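Local atomic coordinates of U4/U6 snRNA-associated-splicing factor PRP24 (Saccharomyces cerevisiae, PDB entry 4N0T), a protein that binds U6 snRNA, anneals it with U4 snRNA and serves as a recycling factor of the spliceosome, the machinery that removes introns from pre-mRNA. Residues Arg116-Thr124 / Leu287-Leu295; Glu279-Leu287 / Gly322-Ala333. All blocks are in the same frame, centred on the assembly; numbering follows the deposited sequence. Where two conformers were deposited one is given.

Contact 1 of 2, residues Arg116-Thr124 / Leu287-Leu295; sequences RLPSLRFNT and LSDKVSPSL. With nucleotides of chain B.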
loop_
_atom_site.group_PDB
_atom_site.type_symbol
_atom_site.label_atom_id
_atom_site.label_comp_id
_atom_site.label_asym_id
_atom_site.label_seq_id
_atom_site.Cartn_x
_atom_site.Cartn_y
_atom_site.Cartn_z
ATOM N N ARG A 116 -10.329 -5.259 1.011
ATOM C CA ARG A 116 -9.286 -5.186 2.032
ATOM C C ARG A 116 -8.024 -4.570 1.472
ATOM O O ARG A 116 -7.467 -5.066 0.506
ATOM C CB ARG A 116 -8.991 -6.604 2.552
ATOM C CG ARG A 116 -10.259 -7.275 3.140
ATOM C CD ARG A 116 -9.975 -8.659 3.717
ATOM N NE ARG A 116 -9.606 -9.679 2.746
ATOM C CZ ARG A 116 -10.456 -10.412 2.030
ATOM N NH1 ARG A 116 -11.781 -10.230 2.130
ATOM N NH2 ARG A 116 -9.972 -11.335 1.210
ATOM N N LEU A 117 -7.575 -3.496 2.117
ATOM C CA LEU A 117 -6.416 -2.730 1.666
ATOM C C LEU A 117 -5.282 -2.888 2.678
ATOM O O LEU A 117 -5.527 -3.162 3.863
ATOM C CB LEU A 117 -6.813 -1.254 1.535
ATOM C CG LEU A 117 -7.648 -0.759 0.339
ATOM C CD1 LEU A 117 -6.797 -0.565 -0.884
ATOM C CD2 LEU A 117 -8.841 -1.623 -0.022
ATOM N N PRO A 118 -4.030 -2.705 2.221
ATOM C CA PRO A 118 -2.860 -3.000 3.061
ATOM C C PRO A 118 -2.386 -1.812 3.897
ATOM O O PRO A 118 -2.633 -0.643 3.564
ATOM C CB PRO A 118 -1.788 -3.352 2.033
ATOM C CG PRO A 118 -2.132 -2.464 0.858
ATOM C CD PRO A 118 -3.658 -2.491 0.814
ATOM N N SER A 119 -1.675 -2.121 4.977
ATOM C CA SER A 119 -1.045 -1.092 5.815
ATOM C C SER A 119 0.115 -0.419 5.085
ATOM O O SER A 119 0.944 -1.088 4.442
ATOM C CB SER A 119 -0.486 -1.723 7.094
ATOM O OG SER A 119 0.369 -0.812 7.787
ATOM N N LEU A 120 0.211 0.904 5.209
ATOM C CA LEU A 120 1.325 1.625 4.588
ATOM C C LEU A 120 2.457 1.868 5.577
ATOM O O LEU A 120 3.395 2.611 5.292
ATOM C CB LEU A 120 0.836 2.966 4.030
ATOM C CG LEU A 120 -0.441 2.889 3.196
ATOM C CD1 LEU A 120 -0.753 4.267 2.597
ATOM C CD2 LEU A 120 -0.314 1.858 2.092
ATOM N N ARG A 121 2.360 1.215 6.732
ATOM C CA ARG A 121 3.284 1.461 7.822
ATOM C C ARG A 121 4.746 1.396 7.389
ATOM O O ARG A 121 5.506 2.333 7.651
ATOM C CB ARG A 121 3.025 0.475 8.959
ATOM C CG ARG A 121 3.969 0.612 10.141
ATOM C CD ARG A 121 3.652 -0.475 11.163
ATOM N NE ARG A 121 4.617 -0.523 12.259
ATOM C CZ ARG A 121 4.743 -1.550 13.096
ATOM N NH1 ARG A 121 3.972 -2.623 12.960
ATOM N NH2 ARG A 121 5.652 -1.509 14.062
ATOM N N PHE A 122 5.131 0.322 6.717
ATOM C CA PHE A 122 6.547 0.179 6.357
ATOM C C PHE A 122 6.883 0.544 4.918
ATOM O O PHE A 122 8.044 0.546 4.527
ATOM C CB PHE A 122 7.040 -1.242 6.678
ATOM C CG PHE A 122 7.009 -1.557 8.143
ATOM C CD1 PHE A 122 7.825 -0.864 9.023
ATOM C CD2 PHE A 122 6.182 -2.545 8.634
ATOM C CE1 PHE A 122 7.806 -1.145 10.380
ATOM C CE2 PHE A 122 6.146 -2.833 9.995
ATOM C CZ PHE A 122 6.971 -2.135 10.864
ATOM N N ASN A 123 5.870 0.877 4.135
ATOM C CA ASN A 123 6.068 1.302 2.754
ATOM C C ASN A 123 4.885 2.165 2.350
ATOM O O ASN A 123 3.777 1.668 2.161
ATOM C CB ASN A 123 6.184 0.109 1.804
ATOM C CG ASN A 123 6.292 0.540 0.329
ATOM O OD1 ASN A 123 6.446 1.730 0.020
ATOM N ND2 ASN A 123 6.265 -0.438 -0.580
ATOM N N THR A 124 5.148 3.462 2.218
ATOM C CA THR A 124 4.108 4.445 1.954
ATOM C C THR A 124 3.453 4.241 0.588
ATOM O O THR A 124 2.312 4.652 0.374
ATOM C CB THR A 124 4.724 5.864 2.066
ATOM O OG1 THR A 124 5.123 6.073 3.423
ATOM C CG2 THR A 124 3.729 6.930 1.701
ATOM N N LEU A 287 -4.443 9.316 12.289
ATOM C CA LEU A 287 -4.855 8.867 10.968
ATOM C C LEU A 287 -4.675 7.350 10.890
ATOM O O LEU A 287 -3.756 6.789 11.506
ATOM C CB LEU A 287 -3.957 9.504 9.890
ATOM C CG LEU A 287 -3.982 11.027 9.743
ATOM C CD1 LEU A 287 -2.931 11.525 8.739
ATOM C CD2 LEU A 287 -5.365 11.442 9.296
ATOM N N SER A 288 -5.542 6.700 10.116
ATOM C CA SER A 288 -5.393 5.285 9.792
ATOM C C SER A 288 -4.098 5.033 9.026
ATOM O O SER A 288 -3.727 5.821 8.159
ATOM C CB SER A 288 -6.553 4.834 8.907
ATOM O OG SER A 288 -6.269 3.590 8.295
ATOM N N ASP A 289 -3.437 3.920 9.314
ATOM C CA ASP A 289 -2.240 3.576 8.551
ATOM C C ASP A 289 -2.519 3.078 7.117
ATOM O O ASP A 289 -1.579 2.741 6.379
ATOM C CB ASP A 289 -1.324 2.626 9.349
ATOM C CG ASP A 289 -1.795 1.177 9.347
ATOM O OD1 ASP A 289 -2.902 0.865 8.846
ATOM O OD2 ASP A 289 -1.029 0.336 9.877
ATOM N N LYS A 290 -3.789 3.055 6.709
ATOM C CA LYS A 290 -4.108 2.682 5.328
ATOM C C LYS A 290 -4.180 3.902 4.409
ATOM O O LYS A 290 -4.282 3.758 3.186
ATOM C CB LYS A 290 -5.422 1.883 5.272
ATOM C CG LYS A 290 -5.324 0.526 5.984
ATOM C CD LYS A 290 -6.599 -0.294 5.809
ATOM C CE LYS A 290 -6.638 -1.518 6.722
ATOM N NZ LYS A 290 -5.448 -2.386 6.591
ATOM N N VAL A 291 -4.102 5.090 5.010
ATOM C CA VAL A 291 -4.292 6.368 4.321
ATOM C C VAL A 291 -3.008 6.861 3.664
ATOM O O VAL A 291 -2.015 7.088 4.347
ATOM C CB VAL A 291 -4.766 7.447 5.313
ATOM C CG1 VAL A 291 -4.799 8.817 4.652
ATOM C CG2 VAL A 291 -6.143 7.090 5.860
ATOM N N SER A 292 -3.030 7.035 2.342
ATOM C CA SER A 292 -1.825 7.461 1.612
ATOM C C SER A 292 -1.677 8.981 1.547
ATOM O O SER A 292 -2.650 9.727 1.709
ATOM C CB SER A 292 -1.857 6.905 0.188
ATOM O OG SER A 292 -2.845 7.571 -0.577
ATOM N N PRO A 293 -0.458 9.454 1.279
ATOM C CA PRO A 293 -0.246 10.882 1.021
ATOM C C PRO A 293 -1.157 11.409 -0.082
ATOM O O PRO A 293 -1.637 12.546 0.024
ATOM C CB PRO A 293 1.210 10.928 0.566
ATOM C CG PRO A 293 1.847 9.828 1.353
ATOM C CD PRO A 293 0.813 8.720 1.385
ATOM N N SER A 294 -1.405 10.603 -1.117
ATOM C CA SER A 294 -2.284 11.042 -2.204
ATOM C C SER A 294 -3.705 11.302 -1.722
ATOM O O SER A 294 -4.348 12.244 -2.172
ATOM C CB SER A 294 -2.314 10.033 -3.352
ATOM O OG SER A 294 -1.021 9.931 -3.924
ATOM N N LEU A 295 -4.196 10.463 -0.817
ATOM C CA LEU A 295 -5.534 10.651 -0.285
ATOM C C LEU A 295 -5.595 11.934 0.560
ATOM O O LEU A 295 -6.571 12.698 0.503
ATOM C CB LEU A 295 -5.937 9.428 0.539
ATOM C CG LEU A 295 -7.406 9.370 0.939
ATOM C CD1 LEU A 295 -8.267 9.293 -0.310
ATOM C CD2 LEU A 295 -7.670 8.176 1.845
ATOM P P U B 25 8.062 -8.000 4.067
ATOM O OP1 U B 25 8.884 -8.097 2.844
ATOM O OP2 U B 25 7.957 -9.135 5.018
ATOM O "O5'" U B 25 8.556 -6.797 4.979
ATOM C "C5'" U B 25 8.935 -5.558 4.405
ATOM C "C4'" U B 25 9.671 -4.724 5.414
ATOM O "O4'" U B 25 8.757 -4.240 6.419
ATOM C "C3'" U B 25 10.715 -5.474 6.215
ATOM O "O3'" U B 25 11.894 -5.639 5.469
ATOM C "C2'" U B 25 10.862 -4.602 7.459
ATOM O "O2'" U B 25 11.638 -3.447 7.168
ATOM C "C1'" U B 25 9.421 -4.147 7.668
ATOM N N1 U B 25 8.705 -4.988 8.649
ATOM C C2 U B 25 8.929 -4.734 9.989
ATOM O O2 U B 25 9.702 -3.879 10.383
ATOM N N3 U B 25 8.227 -5.524 10.865
ATOM C C4 U B 25 7.331 -6.515 10.532
ATOM O O4 U B 25 6.768 -7.140 11.433
ATOM C C5 U B 25 7.150 -6.716 9.128
ATOM C C6 U B 25 7.819 -5.966 8.245
ATOM P P A B 22 -0.791 -5.919 5.539
ATOM O OP1 A B 22 -1.579 -4.740 5.972
ATOM O OP2 A B 22 0.578 -5.762 5.000
ATOM O "O5'" A B 22 -0.765 -6.886 6.797
ATOM C "C5'" A B 22 0.330 -7.765 7.039
ATOM C "C4'" A B 22 0.281 -8.236 8.465
ATOM O "O4'" A B 22 0.518 -7.086 9.323
ATOM C "C3'" A B 22 -1.079 -8.800 8.871
ATOM O "O3'" A B 22 -0.908 -9.864 9.799
ATOM C "C2'" A B 22 -1.754 -7.621 9.563
ATOM O "O2'" A B 22 -2.728 -7.979 10.521
ATOM C "C1'" A B 22 -0.571 -6.912 10.206
ATOM N N9 A B 22 -0.808 -5.481 10.375
ATOM C C8 A B 22 -1.091 -4.546 9.414
ATOM N N7 A B 22 -1.281 -3.341 9.894
ATOM C C5 A B 22 -1.121 -3.495 11.263
ATOM C C6 A B 22 -1.195 -2.592 12.337
ATOM N N6 A B 22 -1.462 -1.291 12.198
ATOM N N1 A B 22 -0.983 -3.087 13.575
ATOM C C2 A B 22 -0.713 -4.391 13.717
ATOM N N3 A B 22 -0.615 -5.338 12.790
ATOM C C4 A B 22 -0.832 -4.814 11.571
ATOM P P G B 21 1.618 -9.607 1.004
ATOM O OP1 G B 21 2.982 -9.003 0.922
ATOM O OP2 G B 21 1.509 -10.884 1.781
ATOM O "O5'" G B 21 0.615 -8.525 1.589
ATOM C "C5'" G B 21 -0.787 -8.764 1.565
ATOM C "C4'" G B 21 -1.530 -7.762 2.413
ATOM O "O4'" G B 21 -2.950 -7.917 2.164
ATOM C "C3'" G B 21 -1.373 -7.936 3.915
ATOM O "O3'" G B 21 -1.742 -6.691 4.494
ATOM C "C2'" G B 21 -2.481 -8.936 4.218
ATOM O "O2'" G B 21 -2.833 -9.005 5.579
ATOM C "C1'" G B 21 -3.591 -8.344 3.358
ATOM N N9 G B 21 -4.655 -9.254 2.963
ATOM C C8 G B 21 -5.981 -8.959 3.135
ATOM N N7 G B 21 -6.749 -9.888 2.662
ATOM C C5 G B 21 -5.901 -10.829 2.137
ATOM C C6 G B 21 -6.202 -12.040 1.472
ATOM O O6 G B 21 -7.330 -12.534 1.247
ATOM N N1 G B 21 -5.049 -12.707 1.093
ATOM C C2 G B 21 -3.767 -12.235 1.284
ATOM N N2 G B 21 -2.771 -13.010 0.829
ATOM N N3 G B 21 -3.475 -11.107 1.906
ATOM C C4 G B 21 -4.580 -10.448 2.293
HETATM O O HOH W 1 -3.943 1.123 1.862
#
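Ser119, Leu120 and Leu117 meet Asp289 and Lys290 in a polar interface between two domains, where the loop joining strands 112-116 and 128-133 of the second RNA recognition motif touches the turn that leads into helix 293-302 of the occluded one. Backbone anchors backbone first: Leu120 N gives a bond of 2.8 Å to Asp289 O, nearly straight at 163°. Lys290 then reaches along the loop, its chain extended until a bend at chi4 (-54°) brings NZ to Leu117 O at 2.8 Å. A water adds a third tie by donating to both Pro118 O and Lys290 O. Nearby, Arg116 reads the guanine edge of G21 of chain B, with NE on N7 and NH2 on O6.

The side chain of Asp289 joins protein to RNA. Ser119 OG donates to Asp289 OD2 at 2.8 Å, coming from above the carboxylate plane, and the same oxygen accepts from N6 of A22 of chain B at 2.9 Å. Ser119 OG also accepts from Arg121 N, closing an ST turn; the hydroxyl thus serves as donor to Asp289 and acceptor from Arg121 N. On the protein side, the CD1 branch of Leu120 lies 3.5 Å from Ser292 CA, and Thr124 CG2 presses against Pro293 CD at 3.4 Å, tight for two carbons. Ser119 N meanwhile grips the phosphate of A22 of chain B through OP1 at 2.8 Å. The arrangement is an RRM-RRM junction bridged by RNA, one nucleotide bonding both loops through Ser119 N and Asp289 OD2.

Contact 2 of 2, residues Glu279-Leu287 / Gly322-Ala333; sequences ETLICLFPL and GAIIIFRDSKFA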
loop_
_atom_site.group_PDB
_atom_site.type_symbol
_atom_site.label_atom_id
_atom_site.label_comp_id
_atom_site.label_asym_id
_atom_site.label_seq_id
_atom_site.Cartn_x
_atom_site.Cartn_y
_atom_site.Cartn_z
ATOM N N GLU A 279 8.964 25.369 11.094
ATOM C CA GLU A 279 7.850 26.307 11.093
ATOM C C GLU A 279 7.065 26.269 9.777
ATOM O O GLU A 279 6.009 26.882 9.674
ATOM C CB GLU A 279 8.322 27.726 11.437
ATOM C CG GLU A 279 9.190 28.394 10.385
ATOM C CD GLU A 279 9.666 29.768 10.830
ATOM O OE1 GLU A 279 9.717 30.010 12.059
ATOM O OE2 GLU A 279 9.981 30.605 9.954
ATOM N N THR A 280 7.568 25.531 8.787
ATOM C CA THR A 280 6.849 25.386 7.518
ATOM C C THR A 280 5.970 24.127 7.475
ATOM O O THR A 280 5.278 23.885 6.479
ATOM C CB THR A 280 7.798 25.347 6.306
ATOM O OG1 THR A 280 8.572 24.140 6.333
ATOM C CG2 THR A 280 8.728 26.557 6.299
ATOM N N LEU A 281 6.011 23.323 8.533
ATOM C CA LEU A 281 5.237 22.074 8.536
ATOM C C LEU A 281 4.202 21.988 9.653
ATOM O O LEU A 281 4.309 22.666 10.683
ATOM C CB LEU A 281 6.165 20.854 8.590
ATOM C CG LEU A 281 7.031 20.597 9.834
ATOM C CD1 LEU A 281 6.265 19.839 10.915
ATOM C CD2 LEU A 281 8.297 19.830 9.461
ATOM N N ILE A 282 3.207 21.131 9.453
ATOM C CA ILE A 282 2.292 20.762 10.524
ATOM C C ILE A 282 2.113 19.249 10.501
ATOM O O ILE A 282 2.441 18.594 9.511
ATOM C CB ILE A 282 0.897 21.414 10.367
ATOM C CG1 ILE A 282 0.144 20.791 9.188
ATOM C CG2 ILE A 282 1.008 22.939 10.223
ATOM C CD1 ILE A 282 -1.283 21.314 9.043
ATOM N N CYS A 283 1.606 18.696 11.597
ATOM C CA CYS A 283 1.263 17.287 11.631
ATOM C C CYS A 283 -0.239 17.161 11.730
ATOM O O CYS A 283 -0.895 17.992 12.362
ATOM C CB CYS A 283 1.886 16.615 12.847
ATOM S SG CYS A 283 3.692 16.519 12.741
ATOM N N LEU A 284 -0.777 16.127 11.094
ATOM C CA LEU A 284 -2.183 15.758 11.250
ATOM C C LEU A 284 -2.239 14.394 11.925
ATOM O O LEU A 284 -1.478 13.499 11.581
ATOM C CB LEU A 284 -2.863 15.671 9.882
ATOM C CG LEU A 284 -2.936 16.967 9.074
ATOM C CD1 LEU A 284 -3.747 16.738 7.802
ATOM C CD2 LEU A 284 -3.565 18.113 9.905
ATOM N N PHE A 285 -3.138 14.228 12.890
ATOM C CA PHE A 285 -3.216 12.982 13.647
ATOM C C PHE A 285 -4.534 12.998 14.420
ATOM O O PHE A 285 -5.086 14.076 14.629
ATOM C CB PHE A 285 -2.037 12.903 14.625
ATOM C CG PHE A 285 -1.867 14.130 15.485
ATOM C CD1 PHE A 285 -1.161 15.230 15.021
ATOM C CD2 PHE A 285 -2.405 14.175 16.770
ATOM C CE1 PHE A 285 -0.992 16.360 15.807
ATOM C CE2 PHE A 285 -2.235 15.296 17.559
ATOM C CZ PHE A 285 -1.534 16.387 17.085
ATOM N N PRO A 286 -5.057 11.821 14.802
ATOM C CA PRO A 286 -4.595 10.481 14.409
ATOM C C PRO A 286 -5.197 10.090 13.064
ATOM O O PRO A 286 -6.329 10.482 12.745
ATOM C CB PRO A 286 -5.172 9.591 15.509
ATOM C CG PRO A 286 -6.501 10.261 15.823
ATOM C CD PRO A 286 -6.242 11.752 15.693
ATOM N N LEU A 287 -4.443 9.316 12.289
ATOM C CA LEU A 287 -4.855 8.867 10.968
ATOM C C LEU A 287 -4.675 7.350 10.890
ATOM O O LEU A 287 -3.756 6.789 11.506
ATOM C CB LEU A 287 -3.957 9.504 9.890
ATOM C CG LEU A 287 -3.982 11.027 9.743
ATOM C CD1 LEU A 287 -2.931 11.525 8.739
ATOM C CD2 LEU A 287 -5.365 11.442 9.296
ATOM N N GLY A 322 0.273 9.455 12.380
ATOM C CA GLY A 322 0.187 10.788 11.810
ATOM C C GLY A 322 0.770 10.963 10.420
ATOM O O GLY A 322 1.203 10.006 9.775
ATOM N N ALA A 323 0.726 12.203 9.948
ATOM C CA ALA A 323 1.356 12.585 8.693
ATOM C C ALA A 323 1.908 13.985 8.875
ATOM O O ALA A 323 1.359 14.795 9.636
ATOM C CB ALA A 323 0.349 12.547 7.542
ATOM N N ILE A 324 3.013 14.251 8.190
ATOM C CA ILE A 324 3.605 15.577 8.160
ATOM C C ILE A 324 3.246 16.231 6.839
ATOM O O ILE A 324 3.372 15.623 5.767
ATOM C CB ILE A 324 5.126 15.503 8.267
ATOM C CG1 ILE A 324 5.515 14.978 9.654
ATOM C CG2 ILE A 324 5.750 16.879 8.001
ATOM C CD1 ILE A 324 7.010 14.649 9.799
ATOM N N ILE A 325 2.758 17.467 6.922
ATOM C CA ILE A 325 2.478 18.246 5.727
ATOM C C ILE A 325 3.449 19.409 5.714
ATOM O O ILE A 325 3.467 20.216 6.643
ATOM C CB ILE A 325 1.066 18.842 5.746
ATOM C CG1 ILE A 325 0.026 17.813 6.213
ATOM C CG2 ILE A 325 0.725 19.397 4.356
ATOM C CD1 ILE A 325 -0.188 16.676 5.256
ATOM N N ILE A 326 4.279 19.486 4.681
ATOM C CA ILE A 326 5.247 20.574 4.599
ATOM C C ILE A 326 4.707 21.589 3.611
ATOM O O ILE A 326 4.382 21.245 2.465
ATOM C CB ILE A 326 6.608 20.071 4.134
ATOM C CG1 ILE A 326 7.093 18.942 5.047
ATOM C CG2 ILE A 326 7.616 21.212 4.110
ATOM C CD1 ILE A 326 8.476 18.419 4.656
ATOM N N PHE A 327 4.556 22.828 4.073
ATOM C CA PHE A 327 4.035 23.889 3.221
ATOM C C PHE A 327 5.191 24.763 2.740
ATOM O O PHE A 327 6.347 24.461 3.017
ATOM C CB PHE A 327 3.015 24.729 3.982
ATOM C CG PHE A 327 1.771 23.968 4.363
ATOM C CD1 PHE A 327 0.796 23.695 3.414
ATOM C CD2 PHE A 327 1.581 23.523 5.666
ATOM C CE1 PHE A 327 -0.366 22.996 3.762
ATOM C CE2 PHE A 327 0.433 22.810 6.021
ATOM C CZ PHE A 327 -0.540 22.552 5.061
ATOM N N ARG A 328 4.878 25.849 2.039
ATOM C CA ARG A 328 5.934 26.651 1.411
ATOM C C ARG A 328 6.439 27.807 2.269
ATOM O O ARG A 328 7.575 28.252 2.098
ATOM C CB ARG A 328 5.500 27.128 0.025
ATOM C CG ARG A 328 4.905 25.998 -0.806
ATOM C CD ARG A 328 5.451 25.968 -2.215
ATOM N NE ARG A 328 6.396 24.878 -2.447
ATOM C CZ ARG A 328 6.343 24.054 -3.491
ATOM N NH1 ARG A 328 5.386 24.189 -4.400
ATOM N NH2 ARG A 328 7.243 23.092 -3.624
ATOM N N ASP A 329 5.608 28.290 3.193
ATOM C CA ASP A 329 6.080 29.237 4.207
ATOM C C ASP A 329 5.400 29.052 5.564
ATOM O O ASP A 329 4.373 28.375 5.669
ATOM C CB ASP A 329 5.952 30.687 3.724
ATOM C CG ASP A 329 4.515 31.094 3.477
ATOM O OD1 ASP A 329 3.793 31.362 4.461
ATOM O OD2 ASP A 329 4.111 31.154 2.298
ATOM N N SER A 330 5.982 29.661 6.596
ATOM C CA SER A 330 5.503 29.533 7.972
ATOM C C SER A 330 4.148 30.195 8.202
ATOM O O SER A 330 3.392 29.789 9.089
ATOM C CB SER A 330 6.521 30.131 8.942
ATOM O OG SER A 330 6.904 31.433 8.536
ATOM N N LYS A 331 3.852 31.222 7.414
ATOM C CA LYS A 331 2.588 31.931 7.554
ATOM C C LYS A 331 1.443 31.069 7.036
ATOM O O LYS A 331 0.399 30.975 7.676
ATOM C CB LYS A 331 2.636 33.271 6.823
ATOM C CG LYS A 331 3.875 34.092 7.149
ATOM C CD LYS A 331 4.854 34.107 5.985
ATOM C CE LYS A 331 4.547 35.249 5.026
ATOM N NZ LYS A 331 5.399 35.178 3.804
ATOM N N PHE A 332 1.649 30.434 5.884
ATOM C CA PHE A 332 0.651 29.516 5.340
ATOM C C PHE A 332 0.480 28.326 6.286
ATOM O O PHE A 332 -0.644 27.909 6.586
ATOM C CB PHE A 332 1.048 29.046 3.935
ATOM C CG PHE A 332 -0.093 28.479 3.137
ATOM C CD1 PHE A 332 -0.403 27.127 3.203
ATOM C CD2 PHE A 332 -0.858 29.298 2.321
ATOM C CE1 PHE A 332 -1.460 26.603 2.469
ATOM C CE2 PHE A 332 -1.914 28.783 1.585
ATOM C CZ PHE A 332 -2.215 27.433 1.658
ATOM N N ALA A 333 1.599 27.788 6.766
ATOM C CA ALA A 333 1.553 26.677 7.713
ATOM C C ALA A 333 0.757 27.038 8.969
ATOM O O ALA A 333 -0.049 26.240 9.446
ATOM C CB ALA A 333 2.955 26.219 8.080
HETATM O O HOH W 2 4.142 28.173 11.548
#
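Strands 281-285 and 322-327 run antiparallel, their axes 4.7 Å apart at closest approach and their directions 155° apart, with Ile282 facing Ile325 and Leu284 facing Ala323 as hydrogen-bonded pairs. The Ile325 N to Ile282 O hydrogen bond, 2.8 Å, is almost straight at 174°. Past the last bridge pair, Leu281 with Ile326, Thr280 O accepts from Phe327 N at 2.7 Å. On one face Ile282 and Ile325 project together, Ile282 CG1 lying against Ile325 CB. With CG1 set between the backbone N and the carbonyl carbon (chi1 70°), Ile282 also meets the edge of the Phe327 ring, CG1 to CE2 3.8 Å, while Ile325 CG2 lies over one face of that ring, toward the rim. These are the first and third strands of the RRM sheet, adjacent at its centre, and this face is covered by helices 293-302 and 330-340. The other face carries Leu281, Cys283, Ile324 and Ile326; there Cys283 SG lies 3.9 Å from Ile324 CG1, and helix 355-365 packs on Cys283, as expected of an occluded RRM. Where helix 330-340 begins, Asp329 OD1 caps it by accepting from Phe332 N at 2.7 Å. Ala333 CB sits 3.5 Å from Glu279 O, and a water bridges Glu279 O to Ser330 O.

How the contacts relate
Both contacts draw on the occluded RRM, and they lie about 18 Å apart, centre to centre. Contact 2 is internal to that domain, whereas contact 1 joins its surface to the second RRM. Along the chain the order is 116-124, 279-287, 287-295, 322-333, so the two pairings alternate; Leu287 is shared, and strand 281-285 runs out through it into the turn and helix 293-302. Strand 311-317 lies next to 322-327 and also touches Leu120, Thr124 and Pro293, giving the two contacts a common neighbour. A central sheet strand of the occluded RRM thus leads straight into the turn that meets the second RRM and the RNA.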